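Local coordinates for protein lipase (Streptomyces rimosus, PDB 5MAL) that hydrolyses triacylglycerols and other esters, preferring medium-length acyl chains, and also cleaves long-chain acyl-CoA thioesters, at residues L7-S12 / S76-G81; Y141-K146 / A165-I170; G186-T191 / L227-S232. One frame throughout, in Å; residues are numbered along the deposited sequence.

Contact 1 (L7-S12 / S76-G81)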
ATOM      1  N   LEU A   7       7.541   0.994  -6.916  1.00  6.44           N
ATOM      2  CA  LEU A   7       7.853  -0.152  -6.075  1.00  8.07           C
ATOM      3  C   LEU A   7       6.706  -0.497  -5.168  1.00  7.78           C
ATOM      4  O   LEU A   7       5.792   0.297  -4.975  1.00  9.04           O
ATOM      5  CB  LEU A   7       9.051   0.152  -5.175  1.00  7.85           C
ATOM      6  CG  LEU A   7      10.276   0.756  -5.829  1.00  6.65           C
ATOM      7  CD1 LEU A   7      11.136   1.267  -4.707  1.00  5.93           C
ATOM      8  CD2 LEU A   7      10.967  -0.327  -6.642  1.00 10.08           C
ATOM      9  N   GLY A   8       6.797  -1.664  -4.552  1.00  6.83           N
ATOM     10  CA  GLY A   8       5.931  -1.943  -3.435  1.00  8.57           C
ATOM     11  C   GLY A   8       5.140  -3.216  -3.534  1.00 10.78           C
ATOM     12  O   GLY A   8       5.512  -4.141  -4.272  1.00  8.53           O
ATOM     13  N   ASP A   9       4.045  -3.253  -2.772  1.00  8.38           N
ATOM     14  CA  ASP A   9       3.238  -4.453  -2.648  1.00  8.77           C
ATOM     15  C   ASP A   9       1.968  -4.303  -3.451  1.00  7.70           C
ATOM     16  O   ASP A   9       1.943  -3.577  -4.428  1.00  8.54           O
ATOM     17  CB  ASP A   9       2.923  -4.758  -1.190  1.00  8.73           C
ATOM     18  CG  ASP A   9       2.312  -3.581  -0.457  1.00  8.49           C
ATOM     19  OD1 ASP A   9       1.705  -2.695  -1.103  1.00  9.55           O
ATOM     20  OD2 ASP A   9       2.428  -3.559   0.781  1.00 11.91           O
ATOM     21  N   SER A  10       0.915  -4.982  -3.020  1.00  7.46           N
ATOM     22  CA  SER A  10      -0.281  -5.105  -3.823  1.00  8.35           C
ATOM     23  C   SER A  10      -1.066  -3.802  -3.859  1.00  9.16           C
ATOM     24  O   SER A  10      -1.892  -3.600  -4.747  1.00  8.64           O
ATOM     25  CB  SER A  10      -1.146  -6.227  -3.275  1.00  9.33           C
ATOM     26  OG  SER A  10      -1.238  -6.088  -1.870  1.00 14.15           O
ATOM     27  N   TYR A  11      -0.839  -2.929  -2.880  1.00  7.43           N
ATOM     28  CA  TYR A  11      -1.558  -1.647  -2.888  1.00  6.17           C
ATOM     29  C   TYR A  11      -0.983  -0.745  -3.961  1.00  7.57           C
ATOM     30  O   TYR A  11      -1.626   0.220  -4.389  1.00  7.67           O
ATOM     31  CB  TYR A  11      -1.516  -0.969  -1.521  1.00  6.34           C
ATOM     32  CG  TYR A  11      -2.417  -1.686  -0.557  1.00 11.07           C
ATOM     33  CD1 TYR A  11      -2.046  -2.914  -0.041  1.00 14.63           C
ATOM     34  CD2 TYR A  11      -3.662  -1.178  -0.216  1.00 10.09           C
ATOM     35  CE1 TYR A  11      -2.866  -3.605   0.804  1.00 13.85           C
ATOM     36  CE2 TYR A  11      -4.503  -1.878   0.638  1.00  8.61           C
ATOM     37  CZ  TYR A  11      -4.089  -3.095   1.136  1.00 12.97           C
ATOM     38  OH  TYR A  11      -4.884  -3.812   1.999  1.00 15.01           O
ATOM     39  N   SER A  12       0.237  -1.052  -4.385  1.00  6.47           N
ATOM     40  CA  SER A  12       0.866  -0.278  -5.442  1.00  6.49           C
ATOM     41  C   SER A  12       0.697  -0.988  -6.763  1.00  5.63           C
ATOM     42  O   SER A  12       0.522  -0.343  -7.788  1.00  8.69           O
ATOM     43  CB  SER A  12       2.351  -0.040  -5.172  1.00  7.36           C
ATOM     44  OG  SER A  12       2.509   0.853  -4.089  1.00  8.06           O
ATOM     45  N   SER A  76       7.901   5.756  -6.280  1.00  6.44           N
ATOM     46  CA  SER A  76       6.779   5.622  -5.360  1.00  6.71           C
ATOM     47  C   SER A  76       6.841   4.263  -4.688  1.00  4.50           C
ATOM     48  O   SER A  76       7.375   3.305  -5.246  1.00  6.33           O
ATOM     49  CB  SER A  76       5.432   5.797  -6.068  1.00  6.74           C
ATOM     50  OG  SER A  76       5.267   4.845  -7.101  1.00  6.81           O
ATOM     51  N   ILE A  77       6.265   4.157  -3.498  1.00  5.41           N
ATOM     52  CA  ILE A  77       6.248   2.862  -2.844  1.00  8.39           C
ATOM     53  C   ILE A  77       5.176   2.783  -1.772  1.00  7.82           C
ATOM     54  O   ILE A  77       4.912   3.762  -1.080  1.00  6.79           O
ATOM     55  CB  ILE A  77       7.632   2.544  -2.230  1.00  7.47           C
ATOM     56  CG1 ILE A  77       7.676   1.103  -1.709  1.00  9.91           C
ATOM     57  CG2 ILE A  77       7.998   3.577  -1.149  1.00  6.32           C
ATOM     58  CD1 ILE A  77       9.089   0.621  -1.387  1.00 11.01           C
ATOM     59  N   THR A  78       4.513   1.632  -1.709  1.00  5.59           N
ATOM     60  CA  THR A  78       3.802   1.196  -0.514  1.00  4.71           C
ATOM     61  C   THR A  78       4.472  -0.115  -0.136  1.00  6.06           C
ATOM     62  O   THR A  78       4.591  -0.999  -0.958  1.00  7.64           O
ATOM     63  CB  THR A  78       2.272   0.982  -0.726  1.00  7.87           C
ATOM     64  OG1 THR A  78       2.063   0.006  -1.746  1.00  7.10           O
ATOM     65  CG2 THR A  78       1.577   2.272  -1.129  1.00  6.22           C
ATOM     66  N   ILE A  79       4.989  -0.219   1.080  1.00  7.85           N
ATOM     67  CA  ILE A  79       5.569  -1.489   1.515  1.00  8.41           C
ATOM     68  C   ILE A  79       5.565  -1.531   3.021  1.00  8.04           C
ATOM     69  O   ILE A  79       5.628  -0.492   3.677  1.00 10.48           O
ATOM     70  CB  ILE A  79       7.014  -1.696   0.999  1.00  6.83           C
ATOM     71  CG1 ILE A  79       7.405  -3.179   1.057  1.00  8.21           C
ATOM     72  CG2 ILE A  79       8.000  -0.847   1.783  1.00 11.62           C
ATOM     73  CD1 ILE A  79       6.648  -4.065   0.071  1.00 10.41           C
ATOM     74  N   GLY A  80       5.444  -2.736   3.567  1.00  8.29           N
ATOM     75  CA  GLY A  80       5.452  -2.899   5.007  1.00 10.74           C
ATOM     76  C   GLY A  80       4.249  -3.648   5.530  1.00 10.20           C
ATOM     77  O   GLY A  80       4.323  -4.290   6.575  1.00 15.72           O
ATOM     78  N   GLY A  81       3.140  -3.566   4.810  1.00 10.02           N
ATOM     79  CA  GLY A  81       1.945  -4.283   5.209  1.00 12.98           C
ATOM     80  C   GLY A  81       2.184  -5.783   5.281  1.00 14.86           C
ATOM     81  O   GLY A  81       1.796  -6.436   6.239  1.00 19.96           O
TER
HETATM   82  O   HOH W   1       4.528   2.494  -6.175  1.00  9.23           O
HETATM   83  O   HOH W   2       4.256  -4.917   2.117  1.00 11.23           O
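Leu7 and Gly8 run parallel to Ile77 and Thr78, joined by Leu7 N to Ser76 O (2.9 Å) and by Asp9 N to Thr78 O (2.9 Å). Between these bonds Gly8 CA lies just 3.0 Å from Thr78 O. A side chain at Gly8 would run into that oxygen, and the backbone angles there also suit glycine alone. Asp9 is the organising residue. Its OD1 accepts from Thr78 OG1 (2.8 Å) and from Tyr11 N (3.1 Å), the two donors arriving from opposite faces of the carboxylate plane. The second is an N-cap bond at the start of helix 10-13. Threonine suits its position because OG1, set between its own backbone N and carbonyl carbon (chi1 59°), reaches Asp9 and also lies beside Ser12 OG, which is bonded to Tyr34 OH. Asp9 OD2 takes a hydrogen bond from Tyr141 OH and another from a water (2.6 Å) that accepts from Gly80 N, linking the backbone of Gly80 to the same carboxylate. Gly8, Asp9 and Ser10 form the GDS core of the GDSL motif; Ser10, the nucleophile, turns away from this contact and bonds His216 through OG. On the apolar face Leu7 CB meets Ile77 CD1 at 3.8 Å. The pair sits at the centre of the parallel sheet: helices 57-64 and 98-130 cover Leu7 and Ile79, helix 98-130 also covers Ile77, and strand 135-139 flanks Ser76, Ile77 and Thr78.

Contact 2 (Y141-K146 / A165-I170)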
ATOM      1  N   TYR A 141      -1.203   3.357   3.875  1.00 10.38           N
ATOM      2  CA  TYR A 141      -2.343   2.481   3.667  1.00  8.08           C
ATOM      3  C   TYR A 141      -3.567   3.179   4.215  1.00  8.18           C
ATOM      4  O   TYR A 141      -3.461   4.018   5.102  1.00 10.72           O
ATOM      5  CB  TYR A 141      -2.142   1.133   4.362  1.00  9.14           C
ATOM      6  CG  TYR A 141      -0.936   0.370   3.889  1.00  7.26           C
ATOM      7  CD1 TYR A 141      -1.026  -0.514   2.830  1.00 12.07           C
ATOM      8  CD2 TYR A 141       0.303   0.544   4.504  1.00  8.68           C
ATOM      9  CE1 TYR A 141       0.088  -1.218   2.384  1.00 11.67           C
ATOM     10  CE2 TYR A 141       1.420  -0.152   4.073  1.00  7.65           C
ATOM     11  CZ  TYR A 141       1.311  -1.036   3.022  1.00  8.64           C
ATOM     12  OH  TYR A 141       2.405  -1.737   2.576  1.00 10.29           O
ATOM     13  N   PRO A 142      -4.748   2.843   3.687  1.00 11.26           N
ATOM     14  CA  PRO A 142      -5.931   3.501   4.236  1.00 11.34           C
ATOM     15  C   PRO A 142      -6.380   2.773   5.490  1.00  9.02           C
ATOM     16  O   PRO A 142      -6.170   1.562   5.572  1.00 11.56           O
ATOM     17  CB  PRO A 142      -6.961   3.359   3.108  1.00  9.73           C
ATOM     18  CG  PRO A 142      -6.601   2.044   2.461  1.00  8.87           C
ATOM     19  CD  PRO A 142      -5.071   1.959   2.552  1.00  9.96           C
ATOM     20  N   ARG A 143      -6.937   3.490   6.456  1.00 10.99           N
ATOM     21  CA  ARG A 143      -7.741   2.832   7.473  1.00  8.20           C
ATOM     22  C   ARG A 143      -8.828   2.081   6.727  1.00  9.93           C
ATOM     23  O   ARG A 143      -9.446   2.635   5.810  1.00 13.47           O
ATOM     24  CB  ARG A 143      -8.339   3.841   8.462  1.00 10.70           C
ATOM     25  CG  ARG A 143      -7.407   4.254   9.581  1.00 13.67           C
ATOM     26  CD  ARG A 143      -8.132   5.173  10.545  1.00 18.94           C
ATOM     27  NE  ARG A 143      -8.621   6.345   9.838  1.00 17.19           N
ATOM     28  CZ  ARG A 143      -8.001   7.516   9.817  1.00 19.68           C
ATOM     29  NH1 ARG A 143      -6.870   7.679  10.496  1.00 20.25           N
ATOM     30  NH2 ARG A 143      -8.526   8.527   9.133  1.00 23.72           N
ATOM     31  N   PHE A 144      -9.058   0.827   7.092  1.00  6.84           N
ATOM     32  CA  PHE A 144      -9.970  -0.010   6.329  1.00 11.34           C
ATOM     33  C   PHE A 144     -11.447   0.291   6.594  1.00 10.46           C
ATOM     34  O   PHE A 144     -12.291   0.028   5.741  1.00  8.70           O
ATOM     35  CB  PHE A 144      -9.725  -1.488   6.617  1.00 11.75           C
ATOM     36  CG  PHE A 144      -8.491  -2.060   5.961  1.00 16.51           C
ATOM     37  CD1 PHE A 144      -7.834  -1.389   4.948  1.00 15.64           C
ATOM     38  CD2 PHE A 144      -8.013  -3.304   6.352  1.00 21.44           C
ATOM     39  CE1 PHE A 144      -6.707  -1.927   4.349  1.00 16.50           C
ATOM     40  CE2 PHE A 144      -6.877  -3.853   5.766  1.00 21.00           C
ATOM     41  CZ  PHE A 144      -6.223  -3.158   4.761  1.00 23.32           C
ATOM     42  N   TYR A 145     -11.758   0.806   7.784  1.00 10.13           N
ATOM     43  CA  TYR A 145     -13.146   0.893   8.231  1.00 11.08           C
ATOM     44  C   TYR A 145     -13.576   2.274   8.683  1.00 10.03           C
ATOM     45  O   TYR A 145     -12.798   3.013   9.298  1.00 14.38           O
ATOM     46  CB  TYR A 145     -13.379  -0.092   9.389  1.00  9.19           C
ATOM     47  CG  TYR A 145     -13.322  -1.511   8.937  1.00  8.39           C
ATOM     48  CD1 TYR A 145     -14.389  -2.069   8.253  1.00  8.33           C
ATOM     49  CD2 TYR A 145     -12.196  -2.301   9.170  1.00 10.20           C
ATOM     50  CE1 TYR A 145     -14.353  -3.365   7.808  1.00  7.33           C
ATOM     51  CE2 TYR A 145     -12.152  -3.613   8.730  1.00  9.92           C
ATOM     52  CZ  TYR A 145     -13.237  -4.137   8.048  1.00 13.30           C
ATOM     53  OH  TYR A 145     -13.245  -5.437   7.586  1.00 14.39           O
ATOM     54  N   LYS A 146     -14.828   2.604   8.388  1.00 10.56           N
ATOM     55  CA  LYS A 146     -15.494   3.720   9.041  1.00 12.67           C
ATOM     56  C   LYS A 146     -16.148   3.161  10.287  1.00 16.96           C
ATOM     57  O   LYS A 146     -16.893   2.181  10.209  1.00 17.26           O
ATOM     58  CB  LYS A 146     -16.552   4.359   8.145  1.00 12.55           C
ATOM     59  CG  LYS A 146     -17.442   5.336   8.906  1.00 18.55           C
ATOM     60  CD  LYS A 146     -18.695   5.673   8.110  1.00 25.23           C
ATOM     61  CE  LYS A 146     -19.308   7.009   8.543  1.00 32.50           C
ATOM     62  NZ  LYS A 146     -18.902   7.389   9.930  1.00 38.19           N
ATOM     63  N   ALA A 165      -6.421   0.722  13.774  1.00 10.65           N
ATOM     64  CA  ALA A 165      -5.294   1.110  14.609  1.00 10.41           C
ATOM     65  C   ALA A 165      -3.980   0.622  14.016  1.00 11.13           C
ATOM     66  O   ALA A 165      -2.975   1.327  14.073  1.00 11.58           O
ATOM     67  CB  ALA A 165      -5.480   0.578  16.034  1.00 10.96           C
ATOM     68  N   ALA A 166      -3.997  -0.591  13.467  1.00 11.12           N
ATOM     69  CA  ALA A 166      -2.853  -1.147  12.757  1.00 12.81           C
ATOM     70  C   ALA A 166      -2.482  -0.244  11.593  1.00 11.63           C
ATOM     71  O   ALA A 166      -1.320   0.048  11.377  1.00 10.33           O
ATOM     72  CB  ALA A 166      -3.154  -2.553  12.263  1.00 13.66           C
ATOM     73  N   ALA A 167      -3.482   0.189  10.835  1.00  9.55           N
ATOM     74  CA  ALA A 167      -3.244   1.134   9.748  1.00 12.72           C
ATOM     75  C   ALA A 167      -2.650   2.422  10.292  1.00 12.71           C
ATOM     76  O   ALA A 167      -1.658   2.930   9.766  1.00 12.52           O
ATOM     77  CB  ALA A 167      -4.532   1.428   9.008  1.00  9.42           C
ATOM     78  N   ASP A 168      -3.265   2.953  11.349  1.00 12.29           N
ATOM     79  CA  ASP A 168      -2.761   4.167  11.974  1.00 12.54           C
ATOM     80  C   ASP A 168      -1.306   3.978  12.383  1.00 12.25           C
ATOM     81  O   ASP A 168      -0.459   4.837  12.113  1.00 11.79           O
ATOM     82  CB  ASP A 168      -3.611   4.553  13.188  1.00 14.27           C
ATOM     83  CG  ASP A 168      -4.959   5.127  12.801  1.00 14.08           C
ATOM     84  OD1 ASP A 168      -5.188   5.338  11.596  1.00 13.35           O
ATOM     85  OD2 ASP A 168      -5.781   5.385  13.712  1.00 16.96           O
ATOM     86  N   ASP A 169      -1.016   2.831  12.994  1.00 11.43           N
ATOM     87  CA  ASP A 169       0.351   2.512  13.425  1.00 12.35           C
ATOM     88  C   ASP A 169       1.290   2.507  12.239  1.00 10.68           C
ATOM     89  O   ASP A 169       2.351   3.127  12.291  1.00 10.26           O
ATOM     90  CB  ASP A 169       0.430   1.150  14.122  1.00 12.59           C
ATOM     91  CG  ASP A 169      -0.094   1.177  15.556  1.00 14.34           C
ATOM     92  OD1 ASP A 169      -0.563   2.230  16.027  1.00 14.95           O
ATOM     93  OD2 ASP A 169      -0.047   0.120  16.207  1.00 15.07           O
ATOM     94  N   ILE A 170       0.913   1.808  11.168  1.00 10.09           N
ATOM     95  CA  ILE A 170       1.854   1.641  10.071  1.00  9.64           C
ATOM     96  C   ILE A 170       2.071   2.966   9.375  1.00 10.23           C
ATOM     97  O   ILE A 170       3.196   3.243   8.933  1.00 13.61           O
ATOM     98  CB  ILE A 170       1.425   0.538   9.061  1.00 12.85           C
ATOM     99  CG1 ILE A 170       2.638   0.072   8.253  1.00 11.27           C
ATOM    100  CG2 ILE A 170       0.278   0.980   8.161  1.00  9.62           C
ATOM    101  CD1 ILE A 170       2.434  -1.259   7.587  1.00 13.66           C
TER
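The Arg143 guanidinium meets Asp168 at its edge, with OD1 close to the guanidinium plane, while the carboxylate is turned 82° against it; the Tyr141 ring receives Ile170 obliquely, and Tyr11 packs with the same ring edge-to-face. This is where the loop that follows strand 135-139 crosses helix 159-180 in the alpha/beta/alpha fold of SGNH hydrolases. Ile170 touches one side of the tyrosine with two branches, CG2 against CD2 (3.7 Å) and CD1 against CE2 (3.8 Å). A branched aliphatic chain suits this place because it spreads along the ring, whose OH is engaged with Asp9. One helical turn earlier stands Ala167. Its methyl fits under the loop, 3.8 Å from both Pro142 O and Arg143 CA, and so small a side chain lets the backbones approach to 5.3 Å between the CA atoms of Arg143 and Ala167. Where the contact is partly exposed, a long arginine can span the gap: CG and CD already lie alongside Asp168 OD1, and the bend at chi3 (-58°) turns the guanidinium to let NH1 meet it too. Asn171 ND2 holds Tyr141 O from the same helix. The salt bridge itself is a single bond, Arg143 NH1 to Asp168 OD1 at 3.1 Å, entering from the syn side with an N-H...O angle of 160°.

Contact 3 (G186-T191 / L227-S232)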
ATOM      1  N   GLY A 186       2.658  10.239   1.523  1.00 11.05           N
ATOM      2  CA  GLY A 186       1.327  10.509   1.029  1.00  9.13           C
ATOM      3  C   GLY A 186       0.331   9.763   1.895  1.00 10.39           C
ATOM      4  O   GLY A 186       0.255   8.526   1.878  1.00 10.71           O
ATOM      5  N   ASP A 187      -0.412  10.520   2.688  1.00 11.16           N
ATOM      6  CA  ASP A 187      -1.422   9.947   3.569  1.00 13.59           C
ATOM      7  C   ASP A 187      -2.696   9.703   2.773  1.00 13.26           C
ATOM      8  O   ASP A 187      -3.383  10.648   2.387  1.00 11.74           O
ATOM      9  CB  ASP A 187      -1.689  10.891   4.741  1.00 14.98           C
ATOM     10  CG  ASP A 187      -2.764  10.377   5.678  1.00 19.34           C
ATOM     11  OD1 ASP A 187      -3.242   9.237   5.498  1.00 16.83           O
ATOM     12  OD2 ASP A 187      -3.119  11.122   6.617  1.00 20.22           O
ATOM     13  N   VAL A 188      -3.035   8.445   2.529  1.00  9.32           N
ATOM     14  CA  VAL A 188      -4.184   8.205   1.661  1.00  9.24           C
ATOM     15  C   VAL A 188      -5.509   8.264   2.417  1.00 10.23           C
ATOM     16  O   VAL A 188      -6.568   8.162   1.812  1.00  8.86           O
ATOM     17  CB  VAL A 188      -4.066   6.860   0.916  1.00  8.08           C
ATOM     18  CG1 VAL A 188      -2.870   6.909  -0.042  1.00  8.33           C
ATOM     19  CG2 VAL A 188      -3.965   5.684   1.885  1.00  9.48           C
ATOM     20  N   ASN A 189      -5.463   8.475   3.726  1.00 12.56           N
ATOM     21  CA  ASN A 189      -6.697   8.720   4.457  1.00 11.28           C
ATOM     22  C   ASN A 189      -7.295  10.058   4.076  1.00 13.41           C
ATOM     23  O   ASN A 189      -8.472  10.317   4.321  1.00 12.96           O
ATOM     24  CB  ASN A 189      -6.457   8.670   5.956  1.00 10.49           C
ATOM     25  CG  ASN A 189      -6.232   7.280   6.443  1.00 10.90           C
ATOM     26  OD1 ASN A 189      -6.947   6.360   6.053  1.00 14.83           O
ATOM     27  ND2 ASN A 189      -5.230   7.105   7.292  1.00 15.53           N
ATOM     28  N   THR A 190      -6.485  10.918   3.473  1.00 11.33           N
ATOM     29  CA  THR A 190      -6.996  12.214   3.063  1.00 11.12           C
ATOM     30  C   THR A 190      -8.074  12.001   2.004  1.00 13.59           C
ATOM     31  O   THR A 190      -9.049  12.749   1.930  1.00 14.92           O
ATOM     32  CB  THR A 190      -5.882  13.120   2.533  1.00 16.26           C
ATOM     33  OG1 THR A 190      -5.181  12.461   1.474  1.00 15.24           O
ATOM     34  CG2 THR A 190      -4.901  13.440   3.645  1.00 16.83           C
ATOM     35  N   THR A 191      -7.910  10.957   1.204  1.00  9.69           N
ATOM     36  CA  THR A 191      -8.859  10.687   0.125  1.00  8.17           C
ATOM     37  C   THR A 191      -9.806   9.540   0.445  1.00 11.20           C
ATOM     38  O   THR A 191     -10.935   9.532  -0.036  1.00 11.65           O
ATOM     39  CB  THR A 191      -8.146  10.354  -1.178  1.00 11.50           C
ATOM     40  OG1 THR A 191      -7.160   9.347  -0.920  1.00 11.01           O
ATOM     41  CG2 THR A 191      -7.463  11.603  -1.756  1.00 12.70           C
ATOM     42  N   LEU A 227      -4.169   7.575  -6.450  1.00  8.58           N
ATOM     43  CA  LEU A 227      -3.557   8.404  -7.488  1.00  6.60           C
ATOM     44  C   LEU A 227      -3.548   9.893  -7.125  1.00  8.69           C
ATOM     45  O   LEU A 227      -2.537  10.553  -7.325  1.00  8.53           O
ATOM     46  CB  LEU A 227      -4.259   8.181  -8.828  1.00  6.92           C
ATOM     47  CG  LEU A 227      -3.829   9.158  -9.925  1.00  9.25           C
ATOM     48  CD1 LEU A 227      -2.362   8.985 -10.275  1.00 10.35           C
ATOM     49  CD2 LEU A 227      -4.715   8.994 -11.161  1.00 12.85           C
ATOM     50  N   PRO A 228      -4.656  10.424  -6.567  1.00 10.98           N
ATOM     51  CA  PRO A 228      -4.588  11.853  -6.251  1.00 10.43           C
ATOM     52  C   PRO A 228      -3.517  12.165  -5.212  1.00 10.09           C
ATOM     53  O   PRO A 228      -2.916  13.242  -5.220  1.00  9.69           O
ATOM     54  CB  PRO A 228      -5.994  12.158  -5.730  1.00 10.54           C
ATOM     55  CG  PRO A 228      -6.868  11.162  -6.445  1.00 11.80           C
ATOM     56  CD  PRO A 228      -6.029   9.903  -6.419  1.00  7.71           C
ATOM     57  N   VAL A 229      -3.239  11.208  -4.336  1.00  7.65           N
ATOM     58  CA  VAL A 229      -2.193  11.409  -3.345  1.00  7.69           C
ATOM     59  C   VAL A 229      -0.802  11.412  -3.994  1.00  8.93           C
ATOM     60  O   VAL A 229       0.044  12.217  -3.629  1.00  9.17           O
ATOM     61  CB  VAL A 229      -2.286  10.355  -2.250  1.00 10.16           C
ATOM     62  CG1 VAL A 229      -1.182  10.535  -1.247  1.00 11.18           C
ATOM     63  CG2 VAL A 229      -3.632  10.497  -1.562  1.00  8.22           C
ATOM     64  N   LEU A 230      -0.570  10.535  -4.965  1.00 10.01           N
ATOM     65  CA  LEU A 230       0.681  10.606  -5.695  1.00 11.06           C
ATOM     66  C   LEU A 230       0.763  11.935  -6.438  1.00 10.74           C
ATOM     67  O   LEU A 230       1.791  12.595  -6.397  1.00 11.31           O
ATOM     68  CB  LEU A 230       0.841   9.438  -6.660  1.00  8.15           C
ATOM     69  CG  LEU A 230       2.126   9.503  -7.484  1.00  8.65           C
ATOM     70  CD1 LEU A 230       3.357   9.496  -6.567  1.00  9.41           C
ATOM     71  CD2 LEU A 230       2.144   8.314  -8.422  1.00  8.62           C
ATOM     72  N   ASN A 231      -0.318  12.328  -7.109  1.00 10.99           N
ATOM     73  CA  ASN A 231      -0.305  13.585  -7.844  1.00 10.44           C
ATOM     74  C   ASN A 231      -0.052  14.791  -6.953  1.00 12.12           C
ATOM     75  O   ASN A 231       0.555  15.762  -7.389  1.00 14.96           O
ATOM     76  CB  ASN A 231      -1.613  13.774  -8.611  1.00 10.11           C
ATOM     77  CG  ASN A 231      -1.563  13.164  -9.988  1.00  9.62           C
ATOM     78  OD1 ASN A 231      -0.488  13.057 -10.591  1.00 14.73           O
ATOM     79  ND2 ASN A 231      -2.714  12.769 -10.505  1.00 11.00           N
ATOM     80  N   SER A 232      -0.483  14.727  -5.698  1.00  9.64           N
ATOM     81  CA  SER A 232      -0.329  15.862  -4.805  1.00  9.16           C
ATOM     82  C   SER A 232       1.151  16.110  -4.510  1.00 16.85           C
ATOM     83  O   SER A 232       1.556  17.214  -4.164  1.00 12.65           O
ATOM     84  CB  SER A 232      -1.101  15.634  -3.506  1.00 10.67           C
ATOM     85  OG  SER A 232      -0.346  14.859  -2.593  1.00 13.18           O
TER
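The turn that leaves edge strand 184-186 and enters the short helix 189-192 packs here against the C-terminal helix 219-232, with Val229 as the centre of the contact. Val229 CG1 lies anti to its backbone N (chi1 178°) and presses on Gly186 CA at 3.4 Å. Glycine is suited to this place, since a side chain there would collide with that methyl. The other branch, CG2, touches Val188 CG1 at 4.0 Å, Thr190 OG1 at 3.9 Å and Thr191 OG1 at 3.8 Å; the Val188 and Val229 side chains cross at about a right angle. Pro228 adds a looser touch to Thr191 CG2. Both threonine hydroxyls also hold hydrogen bonds. Thr190 OG1 donates to Asp187 O (2.7 Å) almost straight onto the carbonyl, an oxygen that also accepts from Thr190 N, while Thr191 OG1 bonds Gly225 O, a further tie to the C-terminal helix. Asp187 closes the turn with OD1, which accepts from Asn189 N (2.9 Å) from above the carboxylate plane, an Asx turn that caps the helix. Beneath, Val229 also touches Leu139 of the neighbouring strand. A helix packed on one face of a parallel sheet, near its edge, belongs to the three-layer alpha/beta/alpha architecture of SGNH hydrolases.

Overall arrangement
The three contacts follow one another along the chain, their centres 14 to 15 Å apart, and touch through a few residues. Tyr141 of contact 2 reaches into contact 1, where its OH also lies 3.0 Å from Gly81 N, a probable hydrogen bond; its side chain is about 7 Å from those of the nucleophile Ser10 and of His216. Contact 2 joins contact 3 through Arg143 N and Asn189 OD1 (2.9 Å), a probable hydrogen bond, and through Val188 packing on Tyr141 and Pro142. Contacts 1 and 3 merely brush, at Ser76 CB and Leu230 CD1 (4.3 Å). Contact 1 thus holds the catalytic serine, whereas in contact 3 the side chain of Val188 is about 12 Å from that of His216.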